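Local coordinates for McyG protein (PDB 4R0M), which works in microcystin synthetase, where its adenylation domain binds phenylalanyl-adenylate and probably activates the substrate as an acyl-adenylate for the adjoining peptidyl carrier domain, at residues P173-L179 against G191-H197; L51-A55 against I84-A89; V73-K79 against P126-D131. All coordinates share one frame; numbering follows the deposited sequence.

Interaction 1: P173-L179 against G191-H197; sequences PQDAALL and GVILTHH
L194 pairs with two consecutive residues of the facing strand, A177 and L178, making a classic beta bulge in the antiparallel hairpin of strands 176-182 and 190-195. Its carbonyl does double duty: L194 O takes A177 N at 2.9 Å and L178 N at 3.0 Å, the second in the carbonyl plane. The return bond, L194 N to L178 O, is 2.8 Å long. Because of the bulge, A177 points its methyl at the other segment, where CB sits 3.5 Å above the centre of the H196 imidazole, a CH-pi contact only 9° off the ring normal. P173 O lies at the edge of the same ring, in its plane, and also accepts H197 N at 2.9 Å, tying the approach to the first strand to the start of helix 196-210. Close by, T195 CG2 comes 3.2 Å from Q174 O. With an alanine in place of H196, A177 CB would probably lose the flat surface it rests on, and L19 N would be left without the ND1 that accepts it. On the face carrying L179 and I193, L179 CD1 reaches I193 CG1 at 4.0 Å, while I96 of strand 96-99 packs on L179 and A176. The glycine-rich loop between the two strands is consistent with the phosphate-binding loop of ANL enzymes, and the side chain of V192 is about 7 Å from the bound phenylalanyl-adenylate, too far to touch. T195 is the helix N-cap: with chi1 at 63°, OG1 sits between backbone N and carbonyl carbon and bonds N198 N.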
# COMPACT_ATOMS: atom_id res chain seq x y z
N PRO A 173 -24.94 -7.80 0.58
CA PRO A 173 -23.73 -7.11 1.04
C PRO A 173 -22.73 -8.03 1.74
O PRO A 173 -21.56 -7.67 1.89
CB PRO A 173 -24.28 -6.05 2.02
CG PRO A 173 -25.65 -6.51 2.37
CD PRO A 173 -26.16 -7.22 1.15
N GLN A 174 -23.18 -9.22 2.15
CA GLN A 174 -22.32 -10.23 2.77
C GLN A 174 -21.60 -11.11 1.74
O GLN A 174 -20.74 -11.92 2.10
CB GLN A 174 -23.11 -11.10 3.76
CG GLN A 174 -23.57 -10.39 5.02
CD GLN A 174 -22.47 -10.18 6.05
OE1 GLN A 174 -21.43 -9.58 5.76
NE2 GLN A 174 -22.70 -10.67 7.27
N ASP A 175 -21.95 -10.96 0.47
CA ASP A 175 -21.25 -11.65 -0.61
C ASP A 175 -19.93 -10.96 -0.91
O ASP A 175 -19.79 -9.75 -0.68
CB ASP A 175 -22.11 -11.70 -1.88
CG ASP A 175 -23.25 -12.69 -1.78
OD1 ASP A 175 -23.21 -13.59 -0.91
OD2 ASP A 175 -24.19 -12.58 -2.59
N ALA A 176 -18.97 -11.73 -1.42
CA ALA A 176 -17.69 -11.20 -1.86
C ALA A 176 -17.87 -10.15 -2.95
O ALA A 176 -18.64 -10.36 -3.89
CB ALA A 176 -16.79 -12.33 -2.35
N ALA A 177 -17.17 -9.03 -2.81
CA ALA A 177 -17.22 -7.95 -3.79
C ALA A 177 -15.84 -7.68 -4.39
O ALA A 177 -15.73 -7.17 -5.50
CB ALA A 177 -17.77 -6.69 -3.15
N LEU A 178 -14.79 -8.03 -3.64
CA LEU A 178 -13.43 -7.71 -4.03
C LEU A 178 -12.45 -8.75 -3.50
O LEU A 178 -12.48 -9.11 -2.32
CB LEU A 178 -13.05 -6.31 -3.51
CG LEU A 178 -11.68 -5.72 -3.82
CD1 LEU A 178 -11.46 -5.53 -5.32
CD2 LEU A 178 -11.52 -4.39 -3.09
N LEU A 179 -11.58 -9.23 -4.39
CA LEU A 179 -10.56 -10.19 -4.02
C LEU A 179 -9.17 -9.61 -4.30
O LEU A 179 -8.82 -9.37 -5.45
CB LEU A 179 -10.77 -11.51 -4.77
CG LEU A 179 -9.84 -12.70 -4.53
CD1 LEU A 179 -9.79 -13.11 -3.07
CD2 LEU A 179 -10.28 -13.88 -5.39
N GLY A 191 -5.11 -14.66 -0.87
CA GLY A 191 -6.26 -13.97 -1.45
C GLY A 191 -7.27 -13.46 -0.44
O GLY A 191 -8.09 -14.22 0.07
N VAL A 192 -7.21 -12.16 -0.15
CA VAL A 192 -8.10 -11.55 0.83
C VAL A 192 -9.49 -11.32 0.23
O VAL A 192 -9.64 -10.60 -0.76
CB VAL A 192 -7.52 -10.22 1.37
CG1 VAL A 192 -8.47 -9.61 2.39
CG2 VAL A 192 -6.15 -10.45 1.99
N ILE A 193 -10.49 -11.96 0.83
CA ILE A 193 -11.88 -11.79 0.43
C ILE A 193 -12.48 -10.59 1.15
O ILE A 193 -12.45 -10.52 2.39
CB ILE A 193 -12.73 -13.05 0.71
CG1 ILE A 193 -12.22 -14.24 -0.12
CG2 ILE A 193 -14.21 -12.80 0.40
CD1 ILE A 193 -12.76 -15.59 0.32
N LEU A 194 -13.00 -9.63 0.39
CA LEU A 194 -13.65 -8.46 0.96
C LEU A 194 -15.09 -8.33 0.46
O LEU A 194 -15.35 -8.26 -0.74
CB LEU A 194 -12.86 -7.18 0.68
CG LEU A 194 -11.42 -7.09 1.21
CD1 LEU A 194 -10.78 -5.79 0.76
CD2 LEU A 194 -11.37 -7.22 2.72
N THR A 195 -16.02 -8.33 1.41
CA THR A 195 -17.43 -8.18 1.12
C THR A 195 -17.78 -6.69 1.01
O THR A 195 -16.98 -5.84 1.40
CB THR A 195 -18.30 -8.83 2.22
OG1 THR A 195 -18.07 -8.16 3.47
CG2 THR A 195 -17.95 -10.30 2.38
N HIS A 196 -18.97 -6.40 0.48
CA HIS A 196 -19.51 -5.04 0.49
C HIS A 196 -19.55 -4.52 1.89
O HIS A 196 -19.16 -3.38 2.15
CB HIS A 196 -20.93 -5.01 -0.08
CG HIS A 196 -21.06 -5.58 -1.47
ND1 HIS A 196 -21.03 -4.82 -2.57
CD2 HIS A 196 -21.24 -6.89 -1.90
CE1 HIS A 196 -21.17 -5.60 -3.66
NE2 HIS A 196 -21.31 -6.87 -3.25
N HIS A 197 -20.02 -5.36 2.81
CA HIS A 197 -20.16 -5.01 4.21
C HIS A 197 -18.83 -4.72 4.86
O HIS A 197 -18.74 -3.82 5.69
CB HIS A 197 -20.92 -6.09 4.97
CG HIS A 197 -21.35 -5.66 6.36
ND1 HIS A 197 -22.26 -4.69 6.57
CD2 HIS A 197 -20.97 -6.12 7.62
CE1 HIS A 197 -22.45 -4.53 7.89
NE2 HIS A 197 -21.66 -5.41 8.54

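Interaction 2: L51-A55 against I84-A89; sequences LYQDA and IPALWA
A55 lays its methyl directly on the backbone of the facing helix, with CB 3.6 Å from A89 N and about as close to P85 O. The favour is returned by A89, whose CB comes 3.3 Å from A55 O. Two alanines meeting this way let the axes of segments 51-55 and 84-89, on helices 48-64 and 80-93, approach to 8.4 Å, crossing at -68°. This is the tight part of a plain helix-helix packing contact in the adenylation domain. One turn back, L51 extends the apolar patch. Its CG stands anti to the backbone N (chi1 169°), which carries the forked end over to the other helix. CD1 lands 3.7 Å from P85 CA and also touches I84 CG2; CD2 lies over the face of the W88 indole, 4.3 Å from the centroid of the five-membered ring. L23 of helix 19-27 covers both L51 and W88. The looser side is at D54, which is partly exposed; there OD2 stands 3.4 Å from P85 CB, on the proline where helix 80-93 kinks, but the charge is answered by a salt bridge to R159 and a hydrogen bond from Q46. The polar end of D54 thus finds its partners beyond the two helices, and between the two segments the contacts are mainly apolar packing, so the fit probably depends largely on shape.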
# COMPACT_ATOMS: atom_id res chain seq x y z
N LEU A 51 -19.21 7.99 -14.77
CA LEU A 51 -18.56 6.75 -14.33
C LEU A 51 -19.57 5.60 -14.33
O LEU A 51 -19.29 4.52 -14.88
CB LEU A 51 -17.94 6.93 -12.94
CG LEU A 51 -17.45 5.68 -12.19
CD1 LEU A 51 -16.19 5.10 -12.83
CD2 LEU A 51 -17.21 6.00 -10.73
N TYR A 52 -20.73 5.84 -13.72
CA TYR A 52 -21.81 4.87 -13.68
C TYR A 52 -22.23 4.42 -15.08
O TYR A 52 -22.37 3.22 -15.34
CB TYR A 52 -23.01 5.45 -12.91
CG TYR A 52 -24.26 4.60 -12.93
CD1 TYR A 52 -24.39 3.48 -12.11
CD2 TYR A 52 -25.33 4.94 -13.76
CE1 TYR A 52 -25.54 2.71 -12.13
CE2 TYR A 52 -26.49 4.17 -13.78
CZ TYR A 52 -26.59 3.06 -12.97
OH TYR A 52 -27.73 2.29 -12.99
N GLN A 53 -22.40 5.38 -15.99
CA GLN A 53 -22.78 5.08 -17.37
C GLN A 53 -21.69 4.30 -18.10
O GLN A 53 -21.98 3.38 -18.86
CB GLN A 53 -23.13 6.35 -18.15
CG GLN A 53 -24.40 7.08 -17.70
CD GLN A 53 -25.66 6.23 -17.79
OE1 GLN A 53 -25.80 5.38 -18.67
NE2 GLN A 53 -26.60 6.48 -16.88
N ASP A 54 -20.43 4.68 -17.86
CA ASP A 54 -19.27 4.01 -18.45
C ASP A 54 -19.17 2.56 -17.95
O ASP A 54 -18.96 1.63 -18.74
CB ASP A 54 -17.99 4.79 -18.11
CG ASP A 54 -16.80 4.38 -18.97
OD1 ASP A 54 -16.97 3.64 -19.97
OD2 ASP A 54 -15.68 4.83 -18.64
N ALA A 55 -19.34 2.38 -16.64
CA ALA A 55 -19.33 1.06 -16.02
C ALA A 55 -20.38 0.11 -16.61
O ALA A 55 -20.09 -1.07 -16.83
CB ALA A 55 -19.51 1.19 -14.51
N ILE A 84 -10.65 2.23 -13.04
CA ILE A 84 -11.79 2.55 -12.17
C ILE A 84 -13.16 2.23 -12.80
O ILE A 84 -13.98 1.57 -12.16
CB ILE A 84 -11.71 4.00 -11.63
CG1 ILE A 84 -10.45 4.19 -10.78
CG2 ILE A 84 -12.95 4.34 -10.80
CD1 ILE A 84 -10.05 5.63 -10.53
N PRO A 85 -13.40 2.65 -14.06
CA PRO A 85 -14.66 2.24 -14.68
C PRO A 85 -14.83 0.72 -14.80
O PRO A 85 -15.94 0.22 -14.62
CB PRO A 85 -14.59 2.90 -16.06
CG PRO A 85 -13.75 4.11 -15.84
CD PRO A 85 -12.69 3.64 -14.89
N ALA A 86 -13.74 0.01 -15.08
CA ALA A 86 -13.78 -1.46 -15.18
C ALA A 86 -14.00 -2.12 -13.82
O ALA A 86 -14.68 -3.15 -13.73
CB ALA A 86 -12.50 -1.99 -15.82
N LEU A 87 -13.42 -1.54 -12.77
CA LEU A 87 -13.59 -2.03 -11.40
C LEU A 87 -15.05 -1.90 -10.96
O LEU A 87 -15.63 -2.84 -10.40
CB LEU A 87 -12.67 -1.27 -10.44
CG LEU A 87 -12.70 -1.67 -8.96
CD1 LEU A 87 -11.81 -2.88 -8.69
CD2 LEU A 87 -12.27 -0.50 -8.09
N TRP A 88 -15.63 -0.73 -11.22
CA TRP A 88 -17.03 -0.46 -10.90
C TRP A 88 -17.98 -1.23 -11.76
O TRP A 88 -19.06 -1.60 -11.31
CB TRP A 88 -17.32 1.04 -10.95
CG TRP A 88 -16.87 1.74 -9.70
CD1 TRP A 88 -15.74 2.54 -9.52
CD2 TRP A 88 -17.52 1.72 -8.38
NE1 TRP A 88 -15.66 3.00 -8.23
CE2 TRP A 88 -16.69 2.54 -7.50
CE3 TRP A 88 -18.67 1.12 -7.87
CZ2 TRP A 88 -17.02 2.74 -6.16
CZ3 TRP A 88 -18.99 1.33 -6.52
CH2 TRP A 88 -18.18 2.12 -5.69
N ALA A 89 -17.59 -1.49 -13.00
CA ALA A 89 -18.36 -2.37 -13.88
C ALA A 89 -18.57 -3.73 -13.22
O ALA A 89 -19.69 -4.24 -13.17
CB ALA A 89 -17.67 -2.54 -15.22

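Interaction 3: V73-K79 against P126-D131; sequences VILQIAK and PLILSD
I74 and L75 run parallel to I128 and L129 at 27° between strand directions, joined by I74 N to L127 O (2.9 Å), L129 N to I74 O (2.7 Å, straight at 172°) and Q76 N to L129 O (2.7 Å). Beyond that ladder the side chains take over. S130 OG donates to Q76 O at 3.1 Å, adding a side-chain link beyond the L129 bond. D131 then finishes it: its CG is held between the backbone N and the carbonyl carbon (chi1 55°), which brings OD2 round to the facing loop, where it accepts A78 N at 2.8 Å and K79 N at 3.0 Å. The two N-H groups come from opposite faces of the carboxylate plane, both on its anti side, while OD1 takes L134 N. Since K79 is the N-cap of helix 80-93, the negative charge probably also suits the positive end of that helix. On one face of the sheet L129 pushes CD1 to 3.5 Å from V73 CB and meets I77 CD1 with its CB; on the other, I74 CD1 rests on P126 CG at 3.8 Å, and I128 CG1 backs on I74 CB. These are the middle strands of a four-stranded parallel sheet: V73 and L75 bond on to strand 96-99, I128 bonds to Q151, helix 80-93 covers V73 and L75 on one face, and helix 111-122 packs against I74 and P126 on the other.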
# COMPACT_ATOMS: atom_id res chain seq x y z
N VAL A 73 -12.60 -11.92 -12.50
CA VAL A 73 -11.78 -11.41 -13.60
C VAL A 73 -10.53 -10.71 -13.06
O VAL A 73 -10.61 -9.95 -12.09
CB VAL A 73 -12.56 -10.47 -14.56
CG1 VAL A 73 -13.71 -11.19 -15.24
CG2 VAL A 73 -13.06 -9.23 -13.83
N ILE A 74 -9.39 -10.98 -13.68
CA ILE A 74 -8.12 -10.37 -13.27
C ILE A 74 -7.94 -9.00 -13.93
O ILE A 74 -8.22 -8.84 -15.11
CB ILE A 74 -6.91 -11.29 -13.59
CG1 ILE A 74 -6.98 -12.57 -12.74
CG2 ILE A 74 -5.59 -10.56 -13.38
CD1 ILE A 74 -5.87 -13.57 -13.01
N LEU A 75 -7.49 -8.03 -13.14
CA LEU A 75 -7.23 -6.69 -13.65
C LEU A 75 -5.73 -6.43 -13.82
O LEU A 75 -4.95 -6.57 -12.87
CB LEU A 75 -7.85 -5.62 -12.74
CG LEU A 75 -9.32 -5.22 -12.93
CD1 LEU A 75 -10.30 -6.35 -12.61
CD2 LEU A 75 -9.63 -3.98 -12.10
N GLN A 76 -5.35 -6.07 -15.04
CA GLN A 76 -3.99 -5.70 -15.38
C GLN A 76 -4.02 -4.41 -16.21
O GLN A 76 -3.66 -4.39 -17.38
CB GLN A 76 -3.30 -6.83 -16.15
CG GLN A 76 -2.94 -8.03 -15.29
CD GLN A 76 -1.69 -7.79 -14.46
OE1 GLN A 76 -1.77 -7.31 -13.32
NE2 GLN A 76 -0.54 -8.11 -15.02
N ILE A 77 -4.47 -3.34 -15.56
CA ILE A 77 -4.73 -2.07 -16.23
C ILE A 77 -3.90 -0.95 -15.60
O ILE A 77 -4.10 -0.59 -14.44
CB ILE A 77 -6.24 -1.70 -16.14
CG1 ILE A 77 -7.12 -2.86 -16.63
CG2 ILE A 77 -6.52 -0.43 -16.93
CD1 ILE A 77 -8.54 -2.82 -16.12
N ALA A 78 -2.98 -0.39 -16.39
CA ALA A 78 -2.12 0.70 -15.93
C ALA A 78 -2.80 2.06 -16.04
O ALA A 78 -2.56 2.95 -15.23
CB ALA A 78 -0.80 0.70 -16.69
N LYS A 79 -3.65 2.22 -17.06
CA LYS A 79 -4.35 3.48 -17.30
C LYS A 79 -5.52 3.65 -16.33
O LYS A 79 -6.48 2.88 -16.36
CB LYS A 79 -4.82 3.54 -18.75
CG LYS A 79 -5.13 4.94 -19.25
CD LYS A 79 -5.60 4.89 -20.69
CE LYS A 79 -6.02 6.26 -21.19
NZ LYS A 79 -6.56 6.17 -22.58
N PRO A 126 -9.19 -17.42 -15.17
CA PRO A 126 -10.14 -16.34 -15.42
C PRO A 126 -9.65 -15.38 -16.50
O PRO A 126 -8.45 -15.32 -16.79
CB PRO A 126 -10.20 -15.62 -14.07
CG PRO A 126 -8.84 -15.82 -13.50
CD PRO A 126 -8.41 -17.19 -13.94
N LEU A 127 -10.59 -14.64 -17.09
CA LEU A 127 -10.29 -13.62 -18.08
C LEU A 127 -9.46 -12.48 -17.47
O LEU A 127 -9.62 -12.14 -16.30
CB LEU A 127 -11.59 -13.07 -18.68
CG LEU A 127 -11.55 -11.91 -19.68
CD1 LEU A 127 -10.98 -12.34 -21.03
CD2 LEU A 127 -12.93 -11.29 -19.85
N ILE A 128 -8.57 -11.91 -18.28
CA ILE A 128 -7.72 -10.81 -17.84
C ILE A 128 -8.12 -9.52 -18.54
O ILE A 128 -8.17 -9.46 -19.77
CB ILE A 128 -6.22 -11.12 -18.08
CG1 ILE A 128 -5.82 -12.39 -17.33
CG2 ILE A 128 -5.35 -9.94 -17.65
CD1 ILE A 128 -4.55 -13.04 -17.84
N LEU A 129 -8.42 -8.51 -17.74
CA LEU A 129 -8.74 -7.17 -18.23
C LEU A 129 -7.46 -6.36 -18.32
O LEU A 129 -6.68 -6.30 -17.37
CB LEU A 129 -9.71 -6.48 -17.26
CG LEU A 129 -11.23 -6.67 -17.32
CD1 LEU A 129 -11.58 -8.11 -16.97
CD2 LEU A 129 -12.00 -5.69 -16.45
N SER A 130 -7.24 -5.73 -19.47
CA SER A 130 -6.07 -4.88 -19.66
C SER A 130 -6.44 -3.56 -20.34
O SER A 130 -7.62 -3.29 -20.58
CB SER A 130 -5.00 -5.62 -20.48
OG SER A 130 -3.76 -4.93 -20.43
N ASP A 131 -5.44 -2.73 -20.61
CA ASP A 131 -5.63 -1.53 -21.42
C ASP A 131 -4.99 -1.72 -22.79
O ASP A 131 -4.32 -2.73 -23.02
CB ASP A 131 -5.11 -0.26 -20.70
CG ASP A 131 -3.65 -0.38 -20.27
OD1 ASP A 131 -2.82 -0.87 -21.06
OD2 ASP A 131 -3.34 0.05 -19.14

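Overall arrangement
Past helix 19-27 and strands 33-37 and 43-47, the chain runs through helix 48-64, then strand 72-76, then helix 80-93, whose return onto helix 48-64 closes interaction 2 around a loop containing 73-79. Interaction 3 opens inside that loop and closes only at 126-131, so the two cross. They touch: A86, on the far side of its helix from A55, packs on L129 and I77, and L87 on L75, making helix 80-93 a layer between helix 48-64 and the parallel sheet. Interaction 1 follows in series, a short hairpin closure that touches neither, yet strand 96-99, which packs on A176, L178 and L179, belongs to the same sheet, while the hairpin runs on toward the bound adenylate.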